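Local atomic coordinates of 2,3-dihydroxybenzoate-AMP ligase (PDB entry 6E97), a protein that belongs to the ANL superfamily of AMP-binding enzymes, built from a large domain and a smaller C-terminal domain, and here holds the ligand J2J. Residues F192-G197 and V239-M244; V279-V284 and V311-G316; T359-R364 and H431-G436. All blocks are in the same frame, centred on the assembly; numbering follows the deposited sequence.

Contact 1 (F192-G197 and V239-M244); sequences FLQLSG and VHNFPM. With J2J (5'-O-[(S)-[(2,3-dihydroxybenzene-1-carbonyl)oxy](hydroxy)phosphoryl]adenosine), chain C.
Gln194 and Asn241 meet through their side-chain amides, the polar heart of this buried contact. Gln194 NE2 donates to Asn241 OD1 at 3.2 Å, a nearly straight bond (166° at the hydrogen). The acceptor lies in the plane of the glutamine amide, whereas the donor sits above the asparagine carbonyl plane, and the two amide planes are 81° apart. Asn241 OD1 is also bonded to Tyr213 OH; two partners on OD1 are consistent with a fixed amide that leaves ND2 directed at the ligand. A water bridges, donating to Gln194 OE1 at 2.6 Å and to Val239 O at 2.6 Å.

Apolar contact is thinner. Met244 CE, brought back by a bend at the last torsion (chi3 58°), lies 4.3 Å from Phe192 CE1; it also rests against the amide oxygen of Gln194.

Three consecutive residues grip J2J. His240 NE2 donates to O3P of J2J at 2.8 Å; His240 ND1 accepts from Phe242 N at 3.0 Å, an N-cap bond that holds the imidazole at the start of helix 241-245 and leaves NE2 for the phosphate. Asn241 ND2 donates to O3 of J2J at 3.0 Å. Phe242 lays one ring face against the dihydroxybenzoyl ring near C12, offset toward the rim.

Strand 190-195 thus acts as a second shell: Gln194 probably orients Asn241, and Asn241 contacts the ligand. Together the strand and the capped helix start form one wall of the J2J pocket of an AMP-binding enzyme of the ANL superfamily.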
loop_
_atom_site.group_PDB
_atom_site.type_symbol
_atom_site.label_atom_id
_atom_site.label_comp_id
_atom_site.label_asym_id
_atom_site.label_seq_id
_atom_site.Cartn_x
_atom_site.Cartn_y
_atom_site.Cartn_z
ATOM N N PHE A 192 -11.254 -7.987 2.875
ATOM C CA PHE A 192 -11.108 -6.854 1.970
ATOM C C PHE A 192 -10.207 -7.288 0.820
ATOM O O PHE A 192 -9.566 -8.342 0.872
ATOM C CB PHE A 192 -10.537 -5.620 2.686
ATOM C CG PHE A 192 -9.149 -5.820 3.265
ATOM C CD1 PHE A 192 -8.018 -5.549 2.510
ATOM C CD2 PHE A 192 -8.986 -6.261 4.562
ATOM C CE1 PHE A 192 -6.749 -5.721 3.033
ATOM C CE2 PHE A 192 -7.718 -6.443 5.101
ATOM C CZ PHE A 192 -6.596 -6.175 4.331
ATOM N N LEU A 193 -10.175 -6.470 -0.228
ATOM C CA LEU A 193 -9.242 -6.644 -1.331
ATOM C C LEU A 193 -8.361 -5.410 -1.437
ATOM O O LEU A 193 -8.810 -4.289 -1.177
ATOM C CB LEU A 193 -9.967 -6.861 -2.662
ATOM C CG LEU A 193 -11.071 -7.923 -2.762
ATOM C CD1 LEU A 193 -11.779 -7.827 -4.106
ATOM C CD2 LEU A 193 -10.525 -9.325 -2.555
ATOM N N GLN A 194 -7.106 -5.612 -1.827
ATOM C CA GLN A 194 -6.222 -4.487 -2.093
ATOM C C GLN A 194 -5.451 -4.751 -3.377
ATOM O O GLN A 194 -5.510 -5.839 -3.953
ATOM C CB GLN A 194 -5.286 -4.206 -0.910
ATOM C CG GLN A 194 -4.393 -5.347 -0.483
ATOM C CD GLN A 194 -3.619 -5.005 0.776
ATOM O OE1 GLN A 194 -3.766 -3.914 1.325
ATOM N NE2 GLN A 194 -2.793 -5.932 1.244
ATOM N N LEU A 195 -4.755 -3.721 -3.845
ATOM C CA LEU A 195 -4.052 -3.771 -5.119
ATOM C C LEU A 195 -2.599 -4.181 -4.914
ATOM O O LEU A 195 -1.940 -3.742 -3.964
ATOM C CB LEU A 195 -4.110 -2.417 -5.825
ATOM C CG LEU A 195 -5.140 -2.213 -6.936
ATOM C CD1 LEU A 195 -4.922 -0.875 -7.653
ATOM C CD2 LEU A 195 -5.120 -3.368 -7.930
ATOM N N SER A 196 -2.112 -5.043 -5.803
ATOM C CA SER A 196 -0.698 -5.361 -5.846
ATOM C C SER A 196 0.063 -4.227 -6.517
ATOM O O SER A 196 -0.509 -3.395 -7.224
ATOM C CB SER A 196 -0.459 -6.669 -6.601
ATOM O OG SER A 196 -0.809 -6.527 -7.971
ATOM N N GLY A 197 1.376 -4.202 -6.287
ATOM C CA GLY A 197 2.206 -3.216 -6.953
ATOM C C GLY A 197 2.033 -3.234 -8.460
ATOM O O GLY A 197 1.966 -2.182 -9.098
ATOM N N VAL A 239 -4.380 3.749 3.570
ATOM C CA VAL A 239 -4.880 2.436 3.159
ATOM C C VAL A 239 -3.826 1.577 2.478
ATOM O O VAL A 239 -4.095 0.412 2.170
ATOM C CB VAL A 239 -6.094 2.576 2.220
ATOM C CG1 VAL A 239 -7.242 3.271 2.924
ATOM C CG2 VAL A 239 -5.709 3.336 0.942
ATOM N N HIS A 240 -2.630 2.101 2.233
ATOM C CA HIS A 240 -1.580 1.231 1.735
ATOM C C HIS A 240 -1.180 0.230 2.820
ATOM O O HIS A 240 -1.247 0.516 4.013
ATOM C CB HIS A 240 -0.369 2.043 1.280
ATOM C CG HIS A 240 0.720 1.203 0.688
ATOM N ND1 HIS A 240 1.665 0.554 1.455
ATOM C CD2 HIS A 240 0.996 0.879 -0.597
ATOM C CE1 HIS A 240 2.483 -0.121 0.668
ATOM N NE2 HIS A 240 2.095 0.056 -0.583
ATOM N N ASN A 241 -0.776 -0.969 2.389
ATOM C CA ASN A 241 -0.476 -2.047 3.332
ATOM C C ASN A 241 0.460 -1.595 4.453
ATOM O O ASN A 241 0.283 -1.972 5.620
ATOM C CB ASN A 241 0.139 -3.229 2.573
ATOM C CG ASN A 241 -0.027 -4.537 3.301
ATOM O OD1 ASN A 241 -1.124 -4.878 3.731
ATOM N ND2 ASN A 241 1.065 -5.283 3.450
ATOM N N PHE A 242 1.477 -0.805 4.108
ATOM C CA PHE A 242 2.496 -0.391 5.073
ATOM C C PHE A 242 1.911 0.479 6.184
ATOM O O PHE A 242 2.063 0.133 7.371
ATOM C CB PHE A 242 3.617 0.301 4.285
ATOM C CG PHE A 242 4.820 0.708 5.098
ATOM C CD1 PHE A 242 5.024 0.248 6.389
ATOM C CD2 PHE A 242 5.763 1.561 4.541
ATOM C CE1 PHE A 242 6.144 0.637 7.112
ATOM C CE2 PHE A 242 6.889 1.947 5.259
ATOM C CZ PHE A 242 7.076 1.489 6.545
ATOM N N PRO A 243 1.260 1.608 5.891
ATOM C CA PRO A 243 0.662 2.428 6.950
ATOM C C PRO A 243 -0.660 1.894 7.484
ATOM O O PRO A 243 -1.202 2.471 8.437
ATOM C CB PRO A 243 0.460 3.777 6.250
ATOM C CG PRO A 243 0.228 3.396 4.826
ATOM C CD PRO A 243 1.175 2.269 4.579
ATOM N N MET A 244 -1.195 0.819 6.900
ATOM C CA MET A 244 -2.411 0.199 7.413
ATOM C C MET A 244 -2.127 -0.917 8.414
ATOM O O MET A 244 -2.857 -1.053 9.402
ATOM C CB MET A 244 -3.264 -0.338 6.257
ATOM C CG MET A 244 -4.516 -1.085 6.711
ATOM S SD MET A 244 -5.792 -1.152 5.445
ATOM C CE MET A 244 -4.942 -1.969 4.097
HETATM C C2 J2J C . 13.470 -2.547 -0.812
HETATM N N3 J2J C . 12.328 -2.831 -1.454
HETATM C C4 J2J C . 11.147 -2.862 -0.798
HETATM C C6 J2J C . 12.407 -2.273 1.275
HETATM C C8 J2J C . 9.089 -2.993 -0.076
HETATM C C9 J2J C . 5.547 -2.925 4.818
HETATM C C12 J2J C . 6.565 -2.289 4.102
HETATM C C15 J2J C . 6.482 -2.084 2.721
HETATM C C18 J2J C . 5.376 -2.513 1.989
HETATM C C21 J2J C . 5.278 -2.308 0.502
HETATM C C3 J2J C . 4.283 -3.205 2.704
HETATM C C5 J2J C . 11.113 -2.582 0.638
HETATM N N1 J2J C . 13.516 -2.281 0.503
HETATM N N6 J2J C . 12.478 -2.003 2.592
HETATM O O3 J2J C . 3.194 -3.636 2.017
HETATM O O6 J2J C . 3.424 -4.019 4.872
HETATM C "C1'" J2J C . 9.468 -3.415 -2.531
HETATM C "C2'" J2J C . 9.754 -4.857 -2.937
HETATM C "C3'" J2J C . 8.439 -5.519 -2.559
HETATM C "C4'" J2J C . 7.436 -4.475 -3.016
HETATM C "C5'" J2J C . 6.051 -4.559 -2.428
HETATM C C61 J2J C . 4.412 -3.398 4.170
HETATM N N7 J2J C . 9.823 -2.683 1.027
HETATM N N9 J2J C . 9.889 -3.107 -1.155
HETATM O O17 J2J C . 6.070 -1.544 -0.017
HETATM O O1P J2J C . 3.016 -4.080 -2.421
HETATM O "O2'" J2J C . 9.950 -4.860 -4.342
HETATM O O2P J2J C . 4.240 -3.018 -0.270
HETATM O "O3'" J2J C . 8.240 -6.798 -3.131
HETATM O O3P J2J C . 3.655 -1.597 -2.259
HETATM O "O4'" J2J C . 8.070 -3.222 -2.642
HETATM O "O5'" J2J C . 5.320 -3.366 -2.674
HETATM P P J2J C . 3.972 -3.032 -1.886
HETATM O O HOH W 1 -3.948 -1.468 0.333
#

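Contact 2 (V279-V284 and V311-G316); sequences VTITAV and VLQVGG. With J2J (5'-O-[(S)-[(2,3-dihydroxybenzene-1-carbonyl)oxy](hydroxy)phosphoryl]adenosine), chain C.
Ile281 pairs with Val311, and from there strands 281-284 and 311-315 run parallel, with 17° between their directions. Five backbone bonds alternate across the seam: Val311 N to Thr280 O, Thr282 N to Val311 O, Gln313 N to Thr282 O, Val284 N to Gln313 O and Gly315 N to Val284 O. The shortest is in the middle, Gln313 N to Thr282 O at 2.8 Å; near the start, Thr282 N to Val311 O is 3.3 Å.

The face of Thr282, Val284, Leu312 and Val314 is closely filled. Leu312 CD1 touches Thr282 CG2 at 3.7 Å and also reaches Val284 CG2, while Val284 CG2 meets Val314 CG2 at 4.0 Å. Trp292 of helix 286-297 covers Thr282, Val284 and Leu312.

The other face is as tight but more polar. Gln313, extended beyond CG (chi2 -177°), carries OE1 to 3.4 Å from Ala283 CB; its NE2 is bonded to Gln336 OE1 and Ser246 O. Ile281 lies side by side with Val311.

No touching residue is exposed; the contact thins only at its ends, at Thr280 and Gly315. Beyond, Gly316 N comes within 3.1 Å of N7 of J2J. By topology this is a beta-alpha-beta unit. Its chemistry implies a main-chain-bonded seam, largely apolar toward helix 286-297, with a buried, bonded amide opposite and glycines beside the adenine, consistent with close approach of the ligand.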
loop_
_atom_site.group_PDB
_atom_site.type_symbol
_atom_site.label_atom_id
_atom_site.label_comp_id
_atom_site.label_asym_id
_atom_site.label_seq_id
_atom_site.Cartn_x
_atom_site.Cartn_y
_atom_site.Cartn_z
ATOM N N VAL A 279 3.845 12.702 18.476
ATOM C CA VAL A 279 3.900 11.432 17.764
ATOM C C VAL A 279 5.070 10.588 18.254
ATOM O O VAL A 279 6.189 11.086 18.431
ATOM C CB VAL A 279 4.017 11.699 16.255
ATOM C CG1 VAL A 279 4.324 10.406 15.499
ATOM C CG2 VAL A 279 2.757 12.376 15.726
ATOM N N THR A 280 4.819 9.288 18.453
ATOM C CA THR A 280 5.850 8.366 18.920
ATOM C C THR A 280 6.404 7.462 17.825
ATOM O O THR A 280 7.502 6.917 17.990
ATOM C CB THR A 280 5.320 7.478 20.060
ATOM O OG1 THR A 280 4.213 6.687 19.599
ATOM C CG2 THR A 280 4.902 8.311 21.262
ATOM N N ILE A 281 5.681 7.278 16.726
ATOM C CA ILE A 281 6.131 6.397 15.651
ATOM C C ILE A 281 5.461 6.849 14.365
ATOM O O ILE A 281 4.305 7.282 14.372
ATOM C CB ILE A 281 5.828 4.912 15.971
ATOM C CG1 ILE A 281 6.128 4.018 14.755
ATOM C CG2 ILE A 281 4.387 4.728 16.443
ATOM C CD1 ILE A 281 6.131 2.531 15.074
ATOM N N THR A 282 6.193 6.752 13.256
ATOM C CA THR A 282 5.603 7.019 11.947
ATOM C C THR A 282 6.302 6.153 10.910
ATOM O O THR A 282 7.347 5.554 11.177
ATOM C CB THR A 282 5.673 8.513 11.569
ATOM O OG1 THR A 282 4.939 8.739 10.357
ATOM C CG2 THR A 282 7.103 8.958 11.373
ATOM N N ALA A 283 5.706 6.083 9.721
ATOM C CA ALA A 283 6.217 5.270 8.620
ATOM C C ALA A 283 6.325 6.124 7.366
ATOM O O ALA A 283 5.375 6.836 7.019
ATOM C CB ALA A 283 5.307 4.064 8.354
ATOM N N VAL A 284 7.468 6.042 6.672
ATOM C CA VAL A 284 7.704 6.827 5.461
ATOM C C VAL A 284 8.458 5.978 4.443
ATOM O O VAL A 284 8.996 4.914 4.758
ATOM C CB VAL A 284 8.473 8.140 5.745
ATOM C CG1 VAL A 284 7.735 8.975 6.788
ATOM C CG2 VAL A 284 9.909 7.852 6.195
ATOM N N VAL A 311 10.345 5.879 17.047
ATOM C CA VAL A 311 10.640 4.981 15.939
ATOM C C VAL A 311 10.269 5.678 14.645
ATOM O O VAL A 311 9.156 6.201 14.510
ATOM C CB VAL A 311 9.877 3.648 16.053
ATOM C CG1 VAL A 311 10.227 2.730 14.882
ATOM C CG2 VAL A 311 10.179 2.979 17.381
ATOM N N LEU A 312 11.196 5.678 13.696
ATOM C CA LEU A 312 10.933 6.111 12.330
ATOM C C LEU A 312 11.039 4.880 11.443
ATOM O O LEU A 312 12.135 4.340 11.252
ATOM C CB LEU A 312 11.915 7.199 11.894
ATOM C CG LEU A 312 11.823 7.625 10.427
ATOM C CD1 LEU A 312 10.544 8.410 10.177
ATOM C CD2 LEU A 312 13.053 8.435 9.998
ATOM N N GLN A 313 9.908 4.416 10.920
ATOM C CA GLN A 313 9.941 3.298 9.982
ATOM C C GLN A 313 10.213 3.814 8.579
ATOM O O GLN A 313 9.591 4.782 8.141
ATOM C CB GLN A 313 8.623 2.532 9.979
ATOM C CG GLN A 313 8.103 2.063 11.316
ATOM C CD GLN A 313 6.830 1.262 11.137
ATOM O OE1 GLN A 313 5.777 1.814 10.815
ATOM N NE2 GLN A 313 6.928 -0.050 11.301
ATOM N N VAL A 314 11.115 3.150 7.857
ATOM C CA VAL A 314 11.371 3.470 6.456
ATOM C C VAL A 314 11.250 2.183 5.649
ATOM O O VAL A 314 11.925 1.194 5.955
ATOM C CB VAL A 314 12.747 4.121 6.249
ATOM C CG1 VAL A 314 12.930 4.485 4.792
ATOM C CG2 VAL A 314 12.885 5.362 7.143
ATOM N N GLY A 315 10.392 2.194 4.633
ATOM C CA GLY A 315 10.147 1.006 3.843
ATOM C C GLY A 315 9.530 1.340 2.503
ATOM O O GLY A 315 9.338 2.508 2.158
ATOM N N GLY A 316 9.213 0.289 1.746
ATOM C CA GLY A 316 8.603 0.414 0.442
ATOM C C GLY A 316 9.592 0.469 -0.706
ATOM O O GLY A 316 9.243 0.109 -1.841
HETATM C C2 J2J C . 13.470 -2.547 -0.812
HETATM N N3 J2J C . 12.328 -2.831 -1.454
HETATM C C4 J2J C . 11.147 -2.862 -0.798
HETATM C C6 J2J C . 12.407 -2.273 1.275
HETATM C C8 J2J C . 9.089 -2.993 -0.076
HETATM C C9 J2J C . 5.547 -2.925 4.818
HETATM C C12 J2J C . 6.565 -2.289 4.102
HETATM C C15 J2J C . 6.482 -2.084 2.721
HETATM C C18 J2J C . 5.376 -2.513 1.989
HETATM C C21 J2J C . 5.278 -2.308 0.502
HETATM C C3 J2J C . 4.283 -3.205 2.704
HETATM C C5 J2J C . 11.113 -2.582 0.638
HETATM N N1 J2J C . 13.516 -2.281 0.503
HETATM N N6 J2J C . 12.478 -2.003 2.592
HETATM O O3 J2J C . 3.194 -3.636 2.017
HETATM O O6 J2J C . 3.424 -4.019 4.872
HETATM C "C1'" J2J C . 9.468 -3.415 -2.531
HETATM C "C2'" J2J C . 9.754 -4.857 -2.937
HETATM C "C3'" J2J C . 8.439 -5.519 -2.559
HETATM C "C4'" J2J C . 7.436 -4.475 -3.016
HETATM C "C5'" J2J C . 6.051 -4.559 -2.428
HETATM C C61 J2J C . 4.412 -3.398 4.170
HETATM N N7 J2J C . 9.823 -2.683 1.027
HETATM N N9 J2J C . 9.889 -3.107 -1.155
HETATM O O17 J2J C . 6.070 -1.544 -0.017
HETATM O O1P J2J C . 3.016 -4.080 -2.421
HETATM O "O2'" J2J C . 9.950 -4.860 -4.342
HETATM O O2P J2J C . 4.240 -3.018 -0.270
HETATM O "O3'" J2J C . 8.240 -6.798 -3.131
HETATM O O3P J2J C . 3.655 -1.597 -2.259
HETATM O "O4'" J2J C . 8.070 -3.222 -2.642
HETATM O "O5'" J2J C . 5.320 -3.366 -2.674
HETATM P P J2J C . 3.972 -3.032 -1.886
#

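Contact 3 (T359-R364 and H431-G436); sequences TTTQGR and HLVVEG. With J2J (5'-O-[(S)-[(2,3-dihydroxybenzene-1-carbonyl)oxy](hydroxy)phosphoryl]adenosine), chain C.
A bend at chi2 (70°) folds Gln362 back so that OE1 faces the backbone of strand 432-437, while chi1 of 53° sets CG of Arg364 between its backbone N and carbonyl carbon and starts an extended chain across His431. Gln362 OE1 accepts from Val434 N at 2.8 Å, in the carbonyl plane and nearly straight (167°). OE1 also receives Lys318 NZ, and NE2 is bonded to Gln337 OE1, so both ends of the amide are held.

Two main-chain bonds at Leu432 precede it along the strand: Gln362 N donates to Leu432 O at 2.9 Å and Leu432 N to Gly363 O at 2.8 Å. Gly363, at a positive phi, lets the chain turn between them.

Arg364 CD lies over one face of the His431 ring, a CH-pi contact 4.0 Å from the centroid, with the guanidinium plane almost perpendicular to the imidazole. His431 ND1 is bonded to Thr429 OG1 and NE2 to Asp353 OD2, which fixes the ring. Thr361 crosses His431 obliquely, Thr361 OG1 3.7 Å from His431 CD2; this hydroxyl is hydrogen-bonded to Ile357 O.

Val434 CG1 rests 3.7 Å from C2 of J2J, and Gln362 CG lies 3.7 Å from N6, so the pair borders the adenine. The turn leaving helix 355-360 thereby packs against edge strand 432-437 of the four-stranded antiparallel sheet, beside strand 418-426, with Phe339 of strand 334-341 touching both Gln362 and Val434.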
loop_
_atom_site.group_PDB
_atom_site.type_symbol
_atom_site.label_atom_id
_atom_site.label_comp_id
_atom_site.label_asym_id
_atom_site.label_seq_id
_atom_site.Cartn_x
_atom_site.Cartn_y
_atom_site.Cartn_z
ATOM N N THR A 359 20.942 -0.461 10.260
ATOM C CA THR A 359 21.295 0.410 9.143
ATOM C C THR A 359 21.710 -0.342 7.882
ATOM O O THR A 359 21.769 0.277 6.815
ATOM C CB THR A 359 22.429 1.380 9.538
ATOM O OG1 THR A 359 23.592 0.639 9.931
ATOM C CG2 THR A 359 22.009 2.293 10.693
ATOM N N THR A 360 21.997 -1.650 7.962
ATOM C CA THR A 360 22.461 -2.383 6.788
ATOM C C THR A 360 21.502 -3.457 6.282
ATOM O O THR A 360 21.767 -4.037 5.222
ATOM C CB THR A 360 23.832 -3.036 7.059
ATOM O OG1 THR A 360 23.716 -3.980 8.128
ATOM C CG2 THR A 360 24.875 -1.990 7.427
ATOM N N THR A 361 20.406 -3.748 6.989
ATOM C CA THR A 361 19.481 -4.796 6.569
ATOM C C THR A 361 18.058 -4.259 6.500
ATOM O O THR A 361 17.731 -3.218 7.075
ATOM C CB THR A 361 19.500 -6.021 7.511
ATOM O OG1 THR A 361 18.843 -5.698 8.745
ATOM C CG2 THR A 361 20.935 -6.485 7.797
ATOM N N GLN A 362 17.208 -5.008 5.798
ATOM C CA GLN A 362 15.783 -4.721 5.711
ATOM C C GLN A 362 14.945 -5.633 6.615
ATOM O O GLN A 362 13.743 -5.796 6.382
ATOM C CB GLN A 362 15.319 -4.818 4.256
ATOM C CG GLN A 362 15.664 -3.599 3.399
ATOM C CD GLN A 362 17.149 -3.470 3.108
ATOM O OE1 GLN A 362 17.724 -4.292 2.408
ATOM N NE2 GLN A 362 17.773 -2.430 3.642
ATOM N N GLY A 363 15.562 -6.232 7.635
ATOM C CA GLY A 363 14.841 -6.931 8.682
ATOM C C GLY A 363 14.633 -8.412 8.427
ATOM O O GLY A 363 15.009 -8.973 7.395
ATOM N N ARG A 364 13.999 -9.055 9.403
ATOM C CA ARG A 364 13.626 -10.458 9.327
ATOM C C ARG A 364 12.122 -10.626 9.519
ATOM O O ARG A 364 11.448 -9.729 10.043
ATOM C CB ARG A 364 14.386 -11.289 10.371
ATOM C CG ARG A 364 14.286 -10.787 11.789
ATOM C CD ARG A 364 15.177 -11.620 12.685
ATOM N NE ARG A 364 15.011 -11.313 14.100
ATOM C CZ ARG A 364 14.068 -11.838 14.877
ATOM N NH1 ARG A 364 13.182 -12.685 14.376
ATOM N NH2 ARG A 364 14.005 -11.506 16.156
ATOM N N HIS A 431 18.126 -11.922 8.944
ATOM C CA HIS A 431 17.770 -10.686 8.271
ATOM C C HIS A 431 18.037 -10.793 6.777
ATOM O O HIS A 431 18.941 -11.503 6.329
ATOM C CB HIS A 431 18.547 -9.514 8.867
ATOM C CG HIS A 431 18.232 -9.261 10.305
ATOM N ND1 HIS A 431 18.713 -10.057 11.319
ATOM C CD2 HIS A 431 17.471 -8.311 10.899
ATOM C CE1 HIS A 431 18.269 -9.608 12.477
ATOM N NE2 HIS A 431 17.520 -8.543 12.253
ATOM N N LEU A 432 17.231 -10.078 6.002
ATOM C CA LEU A 432 17.336 -10.043 4.555
ATOM C C LEU A 432 17.891 -8.698 4.120
ATOM O O LEU A 432 17.661 -7.674 4.770
ATOM C CB LEU A 432 15.976 -10.277 3.902
ATOM C CG LEU A 432 15.265 -11.529 4.410
ATOM C CD1 LEU A 432 13.872 -11.622 3.829
ATOM C CD2 LEU A 432 16.099 -12.745 4.038
ATOM N N VAL A 433 18.645 -8.714 3.027
ATOM C CA VAL A 433 19.137 -7.500 2.393
ATOM C C VAL A 433 18.589 -7.485 0.972
ATOM O O VAL A 433 18.811 -8.432 0.205
ATOM C CB VAL A 433 20.676 -7.422 2.413
ATOM C CG1 VAL A 433 21.155 -6.139 1.765
ATOM C CG2 VAL A 433 21.196 -7.499 3.833
ATOM N N VAL A 434 17.839 -6.440 0.632
ATOM C CA VAL A 434 17.258 -6.328 -0.702
ATOM C C VAL A 434 18.319 -5.764 -1.643
ATOM O O VAL A 434 18.814 -4.648 -1.447
ATOM C CB VAL A 434 15.993 -5.456 -0.694
ATOM C CG1 VAL A 434 15.397 -5.378 -2.087
ATOM C CG2 VAL A 434 14.975 -6.002 0.294
ATOM N N GLU A 435 18.680 -6.547 -2.660
ATOM C CA GLU A 435 19.783 -6.215 -3.543
ATOM C C GLU A 435 19.364 -5.988 -4.983
ATOM O O GLU A 435 20.149 -5.422 -5.751
ATOM C CB GLU A 435 20.850 -7.323 -3.513
ATOM C CG GLU A 435 21.514 -7.557 -2.163
ATOM C CD GLU A 435 22.459 -6.428 -1.746
ATOM O OE1 GLU A 435 22.404 -5.318 -2.332
ATOM O OE2 GLU A 435 23.266 -6.657 -0.816
ATOM N N GLY A 436 18.172 -6.416 -5.373
ATOM C CA GLY A 436 17.698 -6.083 -6.701
ATOM C C GLY A 436 16.273 -6.541 -6.889
ATOM O O GLY A 436 15.573 -6.872 -5.930
HETATM C C2 J2J C . 13.470 -2.547 -0.812
HETATM N N3 J2J C . 12.328 -2.831 -1.454
HETATM C C4 J2J C . 11.147 -2.862 -0.798
HETATM C C6 J2J C . 12.407 -2.273 1.275
HETATM C C8 J2J C . 9.089 -2.993 -0.076
HETATM C C9 J2J C . 5.547 -2.925 4.818
HETATM C C12 J2J C . 6.565 -2.289 4.102
HETATM C C15 J2J C . 6.482 -2.084 2.721
HETATM C C18 J2J C . 5.376 -2.513 1.989
HETATM C C21 J2J C . 5.278 -2.308 0.502
HETATM C C3 J2J C . 4.283 -3.205 2.704
HETATM C C5 J2J C . 11.113 -2.582 0.638
HETATM N N1 J2J C . 13.516 -2.281 0.503
HETATM N N6 J2J C . 12.478 -2.003 2.592
HETATM O O3 J2J C . 3.194 -3.636 2.017
HETATM O O6 J2J C . 3.424 -4.019 4.872
HETATM C "C1'" J2J C . 9.468 -3.415 -2.531
HETATM C "C2'" J2J C . 9.754 -4.857 -2.937
HETATM C "C3'" J2J C . 8.439 -5.519 -2.559
HETATM C "C4'" J2J C . 7.436 -4.475 -3.016
HETATM C "C5'" J2J C . 6.051 -4.559 -2.428
HETATM C C61 J2J C . 4.412 -3.398 4.170
HETATM N N7 J2J C . 9.823 -2.683 1.027
HETATM N N9 J2J C . 9.889 -3.107 -1.155
HETATM O O17 J2J C . 6.070 -1.544 -0.017
HETATM O O1P J2J C . 3.016 -4.080 -2.421
HETATM O "O2'" J2J C . 9.950 -4.860 -4.342
HETATM O O2P J2J C . 4.240 -3.018 -0.270
HETATM O "O3'" J2J C . 8.240 -6.798 -3.131
HETATM O O3P J2J C . 3.655 -1.597 -2.259
HETATM O "O4'" J2J C . 8.070 -3.222 -2.642
HETATM O "O5'" J2J C . 5.320 -3.366 -2.674
HETATM P P J2J C . 3.972 -3.032 -1.886
#

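From the N terminus, contact 1 closes first, bringing strand 190-195 of the seven-stranded sheet to the start of helix 241-245 across a loop of 41 residues. Contact 2 follows with the shortest loop, 26 residues of a beta-alpha-beta unit in the nine-stranded sheet. Contact 3 closes the longest, joining the end of helix 355-360 to the four-stranded antiparallel sheet. The loops lie in series, none enclosing or crossing another. Contacts 1 and 2 touch where Phe242 CZ meets Ala283 CB at 3.6 Å; contact 3 touches neither. All three border J2J, so parts tied to three sheets surround one ligand, strand 190-195 through the helix it contacts.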